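Local coordinates for protein FMN-dependent NADH:quinone oxidoreductase 1 (Bacillus anthracis, PDB 4M0C) that probably uses FMN and NADH to reduce quinones and to split the azo bond of aromatic azo compounds, working as a homodimer, at residues G151-N156 and T190-P195; Q183-Q188 and Q200-E205; H105-P110 and T161-S166. One frame throughout, in Å; residues are numbered along the deposited sequence.

Contact 1 of 3, residues G151-N156 and T190-P195; sequences GGIYTN and TAVLDP. With FMN (flavin mononucleotide), chain C.
Gly151 carries the backbone link between the two loops: its carbonyl O accepts the amide of Ala191 (Ala191 N to Gly151 O 3.1 Å), with the donor in the carbonyl plane and on a lone pair. On its other side, Gly151 N gives its hydrogen to FMN N1 at 3.0 Å, so that the backbone lies directly against the flavin edge. Gly152 follows with its own amide, Gly152 N lying 2.7 Å from FMN O2. Ile153 points its side chain at the second loop; the side chains of Ile153 and Val192 cross at about a right angle, with Ile153 CD1 4.0 Å from Val192 CG1, and CD1 also meets Leu193 CD1; this is a small apolar patch at the surface. Tyr154 returns to the cofactor, FMN O2 lying at the ring edge, and Tyr154 OH donates to FMN O2 over 2.5 Å. From the second loop, Thr190 OG1 stands between its backbone N and carbonyl carbon (chi1 63°), where it bonds to both FMN O4', at 2.9 Å, and Ser150 O. Two donors thus converge on O2 and an amide serves N1, a pattern expected to stabilise negative charge on the N1-C2-O2 side of the flavin when it is reduced.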
loop_
_atom_site.group_PDB
_atom_site.type_symbol
_atom_site.label_atom_id
_atom_site.label_comp_id
_atom_site.label_asym_id
_atom_site.label_seq_id
_atom_site.Cartn_x
_atom_site.Cartn_y
_atom_site.Cartn_z
ATOM N N GLY A 151 -11.738 -7.524 10.421
ATOM C CA GLY A 151 -12.464 -7.399 11.672
ATOM C C GLY A 151 -13.863 -6.856 11.435
ATOM O O GLY A 151 -14.835 -7.294 12.067
ATOM N N GLY A 152 -13.973 -5.902 10.517
ATOM C CA GLY A 152 -15.259 -5.276 10.247
ATOM C C GLY A 152 -16.033 -5.935 9.114
ATOM O O GLY A 152 -15.561 -6.890 8.489
ATOM N N ILE A 153 -17.231 -5.418 8.852
ATOM C CA ILE A 153 -18.068 -5.913 7.760
ATOM C C ILE A 153 -18.178 -4.855 6.650
ATOM O O ILE A 153 -18.502 -3.695 6.917
ATOM C CB ILE A 153 -19.468 -6.334 8.288
ATOM C CG1 ILE A 153 -19.328 -7.528 9.246
ATOM C CG2 ILE A 153 -20.394 -6.672 7.138
ATOM C CD1 ILE A 153 -20.554 -7.803 10.104
ATOM N N TYR A 154 -17.905 -5.258 5.409
ATOM C CA TYR A 154 -17.793 -4.313 4.293
ATOM C C TYR A 154 -18.887 -4.408 3.239
ATOM O O TYR A 154 -18.793 -3.789 2.180
ATOM C CB TYR A 154 -16.405 -4.432 3.657
ATOM C CG TYR A 154 -15.358 -4.044 4.661
ATOM C CD1 TYR A 154 -14.933 -2.727 4.767
ATOM C CD2 TYR A 154 -14.851 -4.976 5.559
ATOM C CE1 TYR A 154 -13.997 -2.357 5.712
ATOM C CE2 TYR A 154 -13.920 -4.615 6.510
ATOM C CZ TYR A 154 -13.501 -3.306 6.581
ATOM O OH TYR A 154 -12.584 -2.937 7.527
ATOM N N THR A 155 -19.940 -5.153 3.546
ATOM C CA THR A 155 -21.015 -5.372 2.584
ATOM C C THR A 155 -22.338 -4.746 3.004
ATOM O O THR A 155 -23.387 -5.128 2.493
ATOM C CB THR A 155 -21.246 -6.876 2.317
ATOM O OG1 THR A 155 -21.541 -7.544 3.551
ATOM C CG2 THR A 155 -20.013 -7.501 1.664
ATOM N N ASN A 156 -22.288 -3.787 3.923
ATOM C CA ASN A 156 -23.502 -3.098 4.369
ATOM C C ASN A 156 -23.659 -1.723 3.735
ATOM O O ASN A 156 -24.458 -0.916 4.213
ATOM C CB ASN A 156 -23.512 -2.929 5.890
ATOM C CG ASN A 156 -23.650 -4.245 6.630
ATOM O OD1 ASN A 156 -24.389 -5.138 6.207
ATOM N ND2 ASN A 156 -22.943 -4.367 7.757
ATOM N N THR A 190 -14.782 -10.594 11.857
ATOM C CA THR A 190 -14.110 -11.375 12.897
ATOM C C THR A 190 -14.148 -10.684 14.260
ATOM O O THR A 190 -14.033 -11.337 15.287
ATOM C CB THR A 190 -12.656 -11.763 12.513
ATOM O OG1 THR A 190 -11.850 -10.587 12.345
ATOM C CG2 THR A 190 -12.644 -12.581 11.216
ATOM N N ALA A 191 -14.330 -9.366 14.274
ATOM C CA ALA A 191 -14.401 -8.628 15.539
ATOM C C ALA A 191 -15.842 -8.452 16.051
ATOM O O ALA A 191 -16.075 -7.910 17.141
ATOM C CB ALA A 191 -13.711 -7.278 15.400
ATOM N N VAL A 192 -16.808 -8.923 15.268
ATOM C CA VAL A 192 -18.211 -8.641 15.560
ATOM C C VAL A 192 -19.079 -9.905 15.607
ATOM O O VAL A 192 -20.081 -9.948 16.318
ATOM C CB VAL A 192 -18.767 -7.582 14.556
ATOM C CG1 VAL A 192 -20.165 -7.929 14.073
ATOM C CG2 VAL A 192 -18.741 -6.197 15.186
ATOM N N LEU A 193 -18.669 -10.940 14.872
ATOM C CA LEU A 193 -19.473 -12.154 14.738
ATOM C C LEU A 193 -18.841 -13.375 15.411
ATOM O O LEU A 193 -17.629 -13.417 15.649
ATOM C CB LEU A 193 -19.700 -12.475 13.258
ATOM C CG LEU A 193 -20.242 -11.394 12.322
ATOM C CD1 LEU A 193 -20.198 -11.874 10.881
ATOM C CD2 LEU A 193 -21.658 -11.019 12.710
ATOM N N ASP A 194 -19.685 -14.363 15.701
ATOM C CA ASP A 194 -19.257 -15.671 16.185
ATOM C C ASP A 194 -18.197 -16.232 15.233
ATOM O O ASP A 194 -18.375 -16.194 14.013
ATOM C CB ASP A 194 -20.474 -16.615 16.240
ATOM C CG ASP A 194 -20.318 -17.740 17.259
ATOM O OD1 ASP A 194 -21.307 -18.053 17.964
ATOM O OD2 ASP A 194 -19.222 -18.334 17.352
ATOM N N PRO A 195 -17.072 -16.718 15.788
ATOM C CA PRO A 195 -16.028 -17.406 15.020
ATOM C C PRO A 195 -16.603 -18.532 14.157
ATOM O O PRO A 195 -16.153 -18.721 13.028
ATOM C CB PRO A 195 -15.131 -17.992 16.110
ATOM C CG PRO A 195 -15.274 -17.032 17.257
ATOM C CD PRO A 195 -16.689 -16.521 17.200
HETATM N N1 FMN C . -10.017 -5.019 10.429
HETATM C C2 FMN C . -10.797 -4.231 9.604
HETATM O O2 FMN C . -11.951 -4.595 9.339
HETATM N N3 FMN C . -10.289 -3.044 9.077
HETATM C C4 FMN C . -8.994 -2.653 9.375
HETATM O O4 FMN C . -8.536 -1.608 8.901
HETATM C C4A FMN C . -8.209 -3.446 10.215
HETATM N N5 FMN C . -6.917 -3.074 10.544
HETATM C C5A FMN C . -6.149 -3.881 11.369
HETATM C C6 FMN C . -4.842 -3.514 11.687
HETATM C C7 FMN C . -4.069 -4.325 12.513
HETATM C C7M FMN C . -2.662 -3.902 12.840
HETATM C C8 FMN C . -4.587 -5.511 13.029
HETATM C C8M FMN C . -3.745 -6.379 13.926
HETATM C C9 FMN C . -5.895 -5.879 12.718
HETATM C C9A FMN C . -6.675 -5.068 11.880
HETATM N N10 FMN C . -7.975 -5.427 11.560
HETATM C C10 FMN C . -8.732 -4.628 10.737
HETATM C "C1'" FMN C . -8.583 -6.701 12.078
HETATM C "C2'" FMN C . -8.144 -7.865 11.183
HETATM O "O2'" FMN C . -8.493 -7.647 9.822
HETATM C "C3'" FMN C . -8.814 -9.134 11.673
HETATM O "O3'" FMN C . -8.256 -9.460 12.930
HETATM C "C4'" FMN C . -8.593 -10.278 10.699
HETATM O "O4'" FMN C . -9.280 -11.420 11.172
HETATM C "C5'" FMN C . -7.116 -10.632 10.570
HETATM O "O5'" FMN C . -6.993 -11.687 9.640
HETATM P P FMN C . -6.102 -12.981 9.985
HETATM O O1P FMN C . -6.799 -13.690 11.115
HETATM O O2P FMN C . -6.019 -13.882 8.764
HETATM O O3P FMN C . -4.729 -12.531 10.427
#

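Contact 2 of 3, residues Q183-Q188 and Q200-E205; sequences QIVRAQ and QNAYKE
Strand 181-188, an outermost strand of the five-stranded parallel sheet, is packed here against helix 195-214, the last helix of the flavodoxin-like fold. The segments 183-188 and 200-205 run nearly antiparallel, at 166°, with their axes 8.0 Å apart at closest approach. The backbones come nearest at two alanines, Ala187 CA lying 5.4 Å from Ala202 CA, and there Ala187 CB and Ala202 CB touch at 3.9 Å. Two residues back on the strand and one turn on along the helix, Val185 directs both methyl groups at Glu205. The two side chains slide past each other in opposite directions, so that Val185 CG2 lies 3.9 Å from Glu205 CB while Val185 CG1 lies 3.8 Å from the carboxylate oxygen Glu205 OE2. The glutamate reaches so far because its CG stands anti to the carbonyl carbon (chi1 -71°) and the chain beyond is extended, carrying the carboxylate across to the strand, beside Val185.

No direct hydrogen bond crosses the interface; two waters lie between the segments instead. One accepts from Arg186 N at 2.9 Å; its link to Glu205 OE2 is suspiciously short and so doubtful. The other, at the far end, accepts from Gln183 NE2 and donates to Glu205 O, which lies 3.0 Å from it. The guanidinium of Arg186 leaves on the other face of the strand, where NE forms a salt bridge with Glu164. Val22 and Val26 of helix 22-37 meet Ala187 and Ala202 respectively, and Leu145 of the neighbouring strand touches Val185. A helix laid antiparallel to the strand it follows, covering one face of the parallel sheet, is typical of the three-layered alpha/beta/alpha sandwich of flavodoxin-like proteins.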
loop_
_atom_site.group_PDB
_atom_site.type_symbol
_atom_site.label_atom_id
_atom_site.label_comp_id
_atom_site.label_asym_id
_atom_site.label_seq_id
_atom_site.Cartn_x
_atom_site.Cartn_y
_atom_site.Cartn_z
ATOM N N GLN A 183 -13.051 -12.760 -8.109
ATOM C CA GLN A 183 -13.934 -13.022 -6.958
ATOM C C GLN A 183 -13.180 -12.728 -5.672
ATOM O O GLN A 183 -12.000 -13.111 -5.518
ATOM C CB GLN A 183 -14.426 -14.478 -6.937
ATOM C CG GLN A 183 -15.194 -14.842 -5.638
ATOM C CD GLN A 183 -15.747 -16.262 -5.648
ATOM O OE1 GLN A 183 -15.481 -17.037 -6.568
ATOM N NE2 GLN A 183 -16.520 -16.606 -4.622
ATOM N N ILE A 184 -13.831 -12.025 -4.748
ATOM C CA ILE A 184 -13.252 -11.889 -3.421
ATOM C C ILE A 184 -14.129 -12.633 -2.423
ATOM O O ILE A 184 -15.352 -12.519 -2.460
ATOM C CB ILE A 184 -13.071 -10.408 -3.000
ATOM C CG1 ILE A 184 -12.635 -10.323 -1.520
ATOM C CG2 ILE A 184 -14.369 -9.635 -3.256
ATOM C CD1 ILE A 184 -12.203 -8.940 -1.078
ATOM N N VAL A 185 -13.502 -13.429 -1.562
ATOM C CA VAL A 185 -14.208 -14.054 -0.466
ATOM C C VAL A 185 -13.820 -13.266 0.783
ATOM O O VAL A 185 -12.635 -13.185 1.134
ATOM C CB VAL A 185 -13.823 -15.545 -0.319
ATOM C CG1 VAL A 185 -14.226 -16.072 1.052
ATOM C CG2 VAL A 185 -14.464 -16.378 -1.435
ATOM N N ARG A 186 -14.803 -12.647 1.434
ATOM C CA ARG A 186 -14.494 -11.851 2.622
ATOM C C ARG A 186 -14.831 -12.650 3.876
ATOM O O ARG A 186 -15.996 -12.843 4.196
ATOM C CB ARG A 186 -15.297 -10.545 2.629
ATOM C CG ARG A 186 -15.034 -9.595 1.471
ATOM C CD ARG A 186 -16.105 -8.505 1.457
ATOM N NE ARG A 186 -15.792 -7.404 0.556
ATOM C CZ ARG A 186 -16.301 -7.263 -0.666
ATOM N NH1 ARG A 186 -17.151 -8.160 -1.150
ATOM N NH2 ARG A 186 -15.944 -6.225 -1.412
ATOM N N ALA A 187 -13.815 -13.128 4.583
ATOM C CA ALA A 187 -14.039 -13.707 5.905
ATOM C C ALA A 187 -14.137 -12.506 6.843
ATOM O O ALA A 187 -13.172 -12.174 7.552
ATOM C CB ALA A 187 -12.878 -14.616 6.301
ATOM N N GLN A 188 -15.295 -11.845 6.829
ATOM C CA GLN A 188 -15.431 -10.531 7.454
ATOM C C GLN A 188 -16.205 -10.566 8.781
ATOM O O GLN A 188 -16.986 -11.489 9.047
ATOM C CB GLN A 188 -16.128 -9.574 6.487
ATOM C CG GLN A 188 -17.550 -10.029 6.122
ATOM C CD GLN A 188 -18.233 -9.061 5.183
ATOM O OE1 GLN A 188 -17.679 -8.012 4.861
ATOM N NE2 GLN A 188 -19.437 -9.406 4.732
ATOM N N GLN A 200 -17.477 -20.817 8.998
ATOM C CA GLN A 200 -18.364 -21.677 8.204
ATOM C C GLN A 200 -18.784 -21.008 6.883
ATOM O O GLN A 200 -18.853 -21.665 5.848
ATOM C CB GLN A 200 -19.580 -22.146 9.009
ATOM C CG GLN A 200 -19.241 -23.140 10.118
ATOM C CD GLN A 200 -20.482 -23.737 10.787
ATOM O OE1 GLN A 200 -21.607 -23.269 10.580
ATOM N NE2 GLN A 200 -20.275 -24.777 11.592
ATOM N N ASN A 201 -19.028 -19.700 6.909
ATOM C CA ASN A 201 -19.400 -18.999 5.682
ATOM C C ASN A 201 -18.243 -18.864 4.702
ATOM O O ASN A 201 -18.440 -19.010 3.494
ATOM C CB ASN A 201 -20.061 -17.649 5.974
ATOM C CG ASN A 201 -21.506 -17.799 6.462
ATOM O OD1 ASN A 201 -22.230 -18.728 6.060
ATOM N ND2 ASN A 201 -21.929 -16.887 7.333
ATOM N N ALA A 202 -17.037 -18.621 5.210
ATOM C CA ALA A 202 -15.884 -18.516 4.320
ATOM C C ALA A 202 -15.470 -19.881 3.762
ATOM O O ALA A 202 -15.072 -19.969 2.599
ATOM C CB ALA A 202 -14.698 -17.816 5.005
ATOM N N TYR A 203 -15.560 -20.938 4.572
ATOM C CA TYR A 203 -15.254 -22.279 4.072
ATOM C C TYR A 203 -16.202 -22.675 2.943
ATOM O O TYR A 203 -15.776 -23.237 1.937
ATOM C CB TYR A 203 -15.375 -23.333 5.174
ATOM C CG TYR A 203 -14.352 -23.213 6.281
ATOM C CD1 TYR A 203 -13.080 -22.713 6.026
ATOM C CD2 TYR A 203 -14.661 -23.610 7.584
ATOM C CE1 TYR A 203 -12.141 -22.607 7.037
ATOM C CE2 TYR A 203 -13.727 -23.503 8.610
ATOM C CZ TYR A 203 -12.466 -23.001 8.325
ATOM O OH TYR A 203 -11.521 -22.891 9.327
ATOM N N LYS A 204 -17.491 -22.414 3.145
ATOM C CA LYS A 204 -18.504 -22.681 2.138
ATOM C C LYS A 204 -18.160 -21.927 0.836
ATOM O O LYS A 204 -18.084 -22.523 -0.244
ATOM C CB LYS A 204 -19.882 -22.294 2.682
ATOM C CG LYS A 204 -21.067 -22.684 1.814
ATOM C CD LYS A 204 -22.381 -22.235 2.464
ATOM C CE LYS A 204 -22.443 -20.715 2.621
ATOM N NZ LYS A 204 -23.699 -20.276 3.311
ATOM N N GLU A 205 -17.900 -20.629 0.941
ATOM C CA GLU A 205 -17.548 -19.847 -0.242
ATOM C C GLU A 205 -16.287 -20.339 -0.980
ATOM O O GLU A 205 -16.334 -20.523 -2.193
ATOM C CB GLU A 205 -17.466 -18.347 0.090
ATOM C CG GLU A 205 -18.839 -17.698 0.362
ATOM C CD GLU A 205 -18.733 -16.245 0.831
ATOM O OE1 GLU A 205 -19.532 -15.844 1.707
ATOM O OE2 GLU A 205 -17.866 -15.497 0.321
HETATM O O HOH W 1 -17.836 -18.827 -4.115
HETATM O O HOH W 2 -17.569 -13.131 0.751
#

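Contact 3 of 3, residues H105-P110 and T161-S166; sequences HNFNIP and TDVEYS. With FMN (flavin mononucleotide), chain C.
One face of the Phe107 ring is occupied by FMN O4, which sits over the ring centre, 3.2 Å above the plane. Val163 approaches the same ring obliquely, its CG2 3.7 Å from Phe107 CD1, and Trp159 meets it edge-to-face. Phe107 O lies at the edge of the Tyr165 ring, near its plane, and 3.2 Å from Tyr165 CB. That oxygen also receives a weak hydrogen bond from Tyr165 N, bent to 123°. One face of the His105 ring has the methyl FMN C7M above it, offset toward the rim, and His105 CD2 comes 3.6 Å from FMN C8.

The backbone of the first loop reads the central and pyrimidine rings: Asn106 N points almost straight at FMN N5 over 2.8 Å (174°), and Phe107 N adds a weak bond to O4. Further on, Ser166 CB rests on the carbonyl carbon of Asn108, and Ile109 CG2 comes within 3.8 Å of Ser166 O. CG1 of Ile109 stands between backbone N and carbonyl carbon (chi1 61°), leaving CG2 anti to the carbonyl carbon and against Ser166. Asn108 OD1 accepts Ile109 N and also bonds to Asn108 ND2 of the second subunit. The loop from strand 97-103 to helix 111-120 thus lies against the junction of helices 159-163 and 165-177, while Tyr169 and Met173 of the second subunit pack on Asn108 and Phe107.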
loop_
_atom_site.group_PDB
_atom_site.type_symbol
_atom_site.label_atom_id
_atom_site.label_comp_id
_atom_site.label_asym_id
_atom_site.label_seq_id
_atom_site.Cartn_x
_atom_site.Cartn_y
_atom_site.Cartn_z
ATOM N N HIS A 105 -5.380 -4.997 7.099
ATOM C CA HIS A 105 -4.746 -4.157 8.103
ATOM C C HIS A 105 -4.809 -2.690 7.653
ATOM O O HIS A 105 -4.180 -2.318 6.663
ATOM C CB HIS A 105 -3.283 -4.568 8.293
ATOM C CG HIS A 105 -3.103 -5.911 8.934
ATOM N ND1 HIS A 105 -1.934 -6.634 8.819
ATOM C CD2 HIS A 105 -3.926 -6.648 9.724
ATOM C CE1 HIS A 105 -2.054 -7.768 9.490
ATOM N NE2 HIS A 105 -3.247 -7.800 10.054
ATOM N N ASN A 106 -5.567 -1.876 8.381
ATOM C CA ASN A 106 -5.661 -0.441 8.112
ATOM C C ASN A 106 -6.156 -0.103 6.699
ATOM O O ASN A 106 -5.599 0.772 6.027
ATOM C CB ASN A 106 -4.324 0.249 8.420
ATOM C CG ASN A 106 -3.961 0.149 9.880
ATOM O OD1 ASN A 106 -4.769 0.500 10.748
ATOM N ND2 ASN A 106 -2.756 -0.356 10.172
ATOM N N PHE A 107 -7.192 -0.821 6.265
ATOM C CA PHE A 107 -8.013 -0.430 5.119
ATOM C C PHE A 107 -7.283 -0.356 3.786
ATOM O O PHE A 107 -7.734 0.355 2.883
ATOM C CB PHE A 107 -8.720 0.909 5.387
ATOM C CG PHE A 107 -9.512 0.929 6.672
ATOM C CD1 PHE A 107 -10.732 0.273 6.767
ATOM C CD2 PHE A 107 -9.033 1.597 7.785
ATOM C CE1 PHE A 107 -11.465 0.296 7.960
ATOM C CE2 PHE A 107 -9.762 1.620 8.979
ATOM C CZ PHE A 107 -10.971 0.975 9.061
ATOM N N ASN A 108 -6.191 -1.106 3.645
ATOM C CA ASN A 108 -5.430 -1.133 2.388
ATOM C C ASN A 108 -4.679 -2.466 2.278
ATOM O O ASN A 108 -4.705 -3.271 3.214
ATOM C CB ASN A 108 -4.455 0.055 2.350
ATOM C CG ASN A 108 -4.159 0.559 0.917
ATOM O OD1 ASN A 108 -4.196 -0.198 -0.069
ATOM N ND2 ASN A 108 -3.838 1.844 0.817
ATOM N N ILE A 109 -4.018 -2.706 1.148
ATOM C CA ILE A 109 -3.269 -3.949 0.987
ATOM C C ILE A 109 -2.038 -3.956 1.900
ATOM O O ILE A 109 -1.532 -2.896 2.266
ATOM C CB ILE A 109 -2.866 -4.191 -0.484
ATOM C CG1 ILE A 109 -1.959 -3.070 -0.997
ATOM C CG2 ILE A 109 -4.133 -4.330 -1.376
ATOM C CD1 ILE A 109 -1.466 -3.325 -2.464
ATOM N N PRO A 110 -1.563 -5.149 2.298
ATOM C CA PRO A 110 -0.323 -5.205 3.098
ATOM C C PRO A 110 0.844 -4.570 2.326
ATOM O O PRO A 110 0.857 -4.654 1.089
ATOM C CB PRO A 110 -0.081 -6.707 3.261
ATOM C CG PRO A 110 -1.470 -7.334 3.128
ATOM C CD PRO A 110 -2.225 -6.464 2.165
ATOM N N THR A 161 -17.655 0.272 3.707
ATOM C CA THR A 161 -17.590 -0.069 2.289
ATOM C C THR A 161 -16.727 0.965 1.535
ATOM O O THR A 161 -15.838 0.600 0.756
ATOM C CB THR A 161 -19.007 -0.189 1.666
ATOM O OG1 THR A 161 -19.792 -1.113 2.436
ATOM C CG2 THR A 161 -18.923 -0.688 0.227
ATOM N N ASP A 162 -16.957 2.246 1.822
ATOM C CA ASP A 162 -16.248 3.339 1.150
ATOM C C ASP A 162 -14.728 3.356 1.365
ATOM O O ASP A 162 -13.988 3.869 0.519
ATOM C CB ASP A 162 -16.851 4.692 1.556
ATOM C CG ASP A 162 -18.291 4.862 1.084
ATOM O OD1 ASP A 162 -18.752 4.042 0.260
ATOM O OD2 ASP A 162 -18.959 5.823 1.528
ATOM N N VAL A 163 -14.257 2.798 2.483
ATOM C CA VAL A 163 -12.814 2.798 2.766
ATOM C C VAL A 163 -12.164 1.416 2.642
ATOM O O VAL A 163 -11.010 1.233 3.025
ATOM C CB VAL A 163 -12.476 3.438 4.138
ATOM C CG1 VAL A 163 -12.953 4.886 4.183
ATOM C CG2 VAL A 163 -13.097 2.627 5.279
ATOM N N GLU A 164 -12.889 0.452 2.078
ATOM C CA GLU A 164 -12.307 -0.861 1.808
ATOM C C GLU A 164 -11.322 -0.758 0.643
ATOM O O GLU A 164 -11.521 -1.393 -0.394
ATOM C CB GLU A 164 -13.398 -1.902 1.475
ATOM C CG GLU A 164 -12.931 -3.369 1.630
ATOM C CD GLU A 164 -13.846 -4.405 0.944
ATOM O OE1 GLU A 164 -14.761 -4.021 0.181
ATOM O OE2 GLU A 164 -13.629 -5.621 1.159
ATOM N N TYR A 165 -10.255 0.026 0.804
ATOM C CA TYR A 165 -9.344 0.273 -0.319
ATOM C C TYR A 165 -8.561 -0.952 -0.787
ATOM O O TYR A 165 -8.139 -1.009 -1.944
ATOM C CB TYR A 165 -8.423 1.475 -0.044
ATOM C CG TYR A 165 -9.210 2.765 -0.001
ATOM C CD1 TYR A 165 -9.853 3.242 -1.138
ATOM C CD2 TYR A 165 -9.346 3.480 1.178
ATOM C CE1 TYR A 165 -10.602 4.404 -1.100
ATOM C CE2 TYR A 165 -10.089 4.650 1.220
ATOM C CZ TYR A 165 -10.709 5.107 0.075
ATOM O OH TYR A 165 -11.447 6.272 0.117
ATOM N N SER A 166 -8.401 -1.939 0.096
ATOM C CA SER A 166 -7.707 -3.173 -0.263
ATOM C C SER A 166 -8.403 -3.855 -1.436
ATOM O O SER A 166 -7.776 -4.198 -2.442
ATOM C CB SER A 166 -7.718 -4.130 0.925
ATOM O OG SER A 166 -9.054 -4.426 1.297
HETATM N N1 FMN C . -10.017 -5.019 10.429
HETATM C C2 FMN C . -10.797 -4.231 9.604
HETATM O O2 FMN C . -11.951 -4.595 9.339
HETATM N N3 FMN C . -10.289 -3.044 9.077
HETATM C C4 FMN C . -8.994 -2.653 9.375
HETATM O O4 FMN C . -8.536 -1.608 8.901
HETATM C C4A FMN C . -8.209 -3.446 10.215
HETATM N N5 FMN C . -6.917 -3.074 10.544
HETATM C C5A FMN C . -6.149 -3.881 11.369
HETATM C C6 FMN C . -4.842 -3.514 11.687
HETATM C C7 FMN C . -4.069 -4.325 12.513
HETATM C C7M FMN C . -2.662 -3.902 12.840
HETATM C C8 FMN C . -4.587 -5.511 13.029
HETATM C C8M FMN C . -3.745 -6.379 13.926
HETATM C C9 FMN C . -5.895 -5.879 12.718
HETATM C C9A FMN C . -6.675 -5.068 11.880
HETATM N N10 FMN C . -7.975 -5.427 11.560
HETATM C C10 FMN C . -8.732 -4.628 10.737
HETATM C "C1'" FMN C . -8.583 -6.701 12.078
HETATM C "C2'" FMN C . -8.144 -7.865 11.183
HETATM O "O2'" FMN C . -8.493 -7.647 9.822
HETATM C "C3'" FMN C . -8.814 -9.134 11.673
HETATM O "O3'" FMN C . -8.256 -9.460 12.930
HETATM C "C4'" FMN C . -8.593 -10.278 10.699
HETATM O "O4'" FMN C . -9.280 -11.420 11.172
HETATM C "C5'" FMN C . -7.116 -10.632 10.570
HETATM O "O5'" FMN C . -6.993 -11.687 9.640
HETATM P P FMN C . -6.102 -12.981 9.985
HETATM O O1P FMN C . -6.799 -13.690 11.115
HETATM O O2P FMN C . -6.019 -13.882 8.764
HETATM O O3P FMN C . -4.729 -12.531 10.427
#

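From the N terminus, the loop after strand 97-103 comes first, and contact 3 closes a long excursion from it to the start of helix 165-177. Contact 1 opens within that excursion, after strand 143-150, and closes only after strand 181-188, so contacts 1 and 3 cross. Contact 2 begins on strand 181-188 and ends on helix 195-214; it crosses contact 1 and follows contact 3 in series. The side-chain amide of Gln188, its OE1 to Tyr154 N and its NE2 to Thr155 OG1, joins contacts 1 and 2, Thr161 OG1 bonds to Tyr154 O between 1 and 3, and a salt bridge spans 2 and 3. Contacts 1 and 3 both hold the flavin.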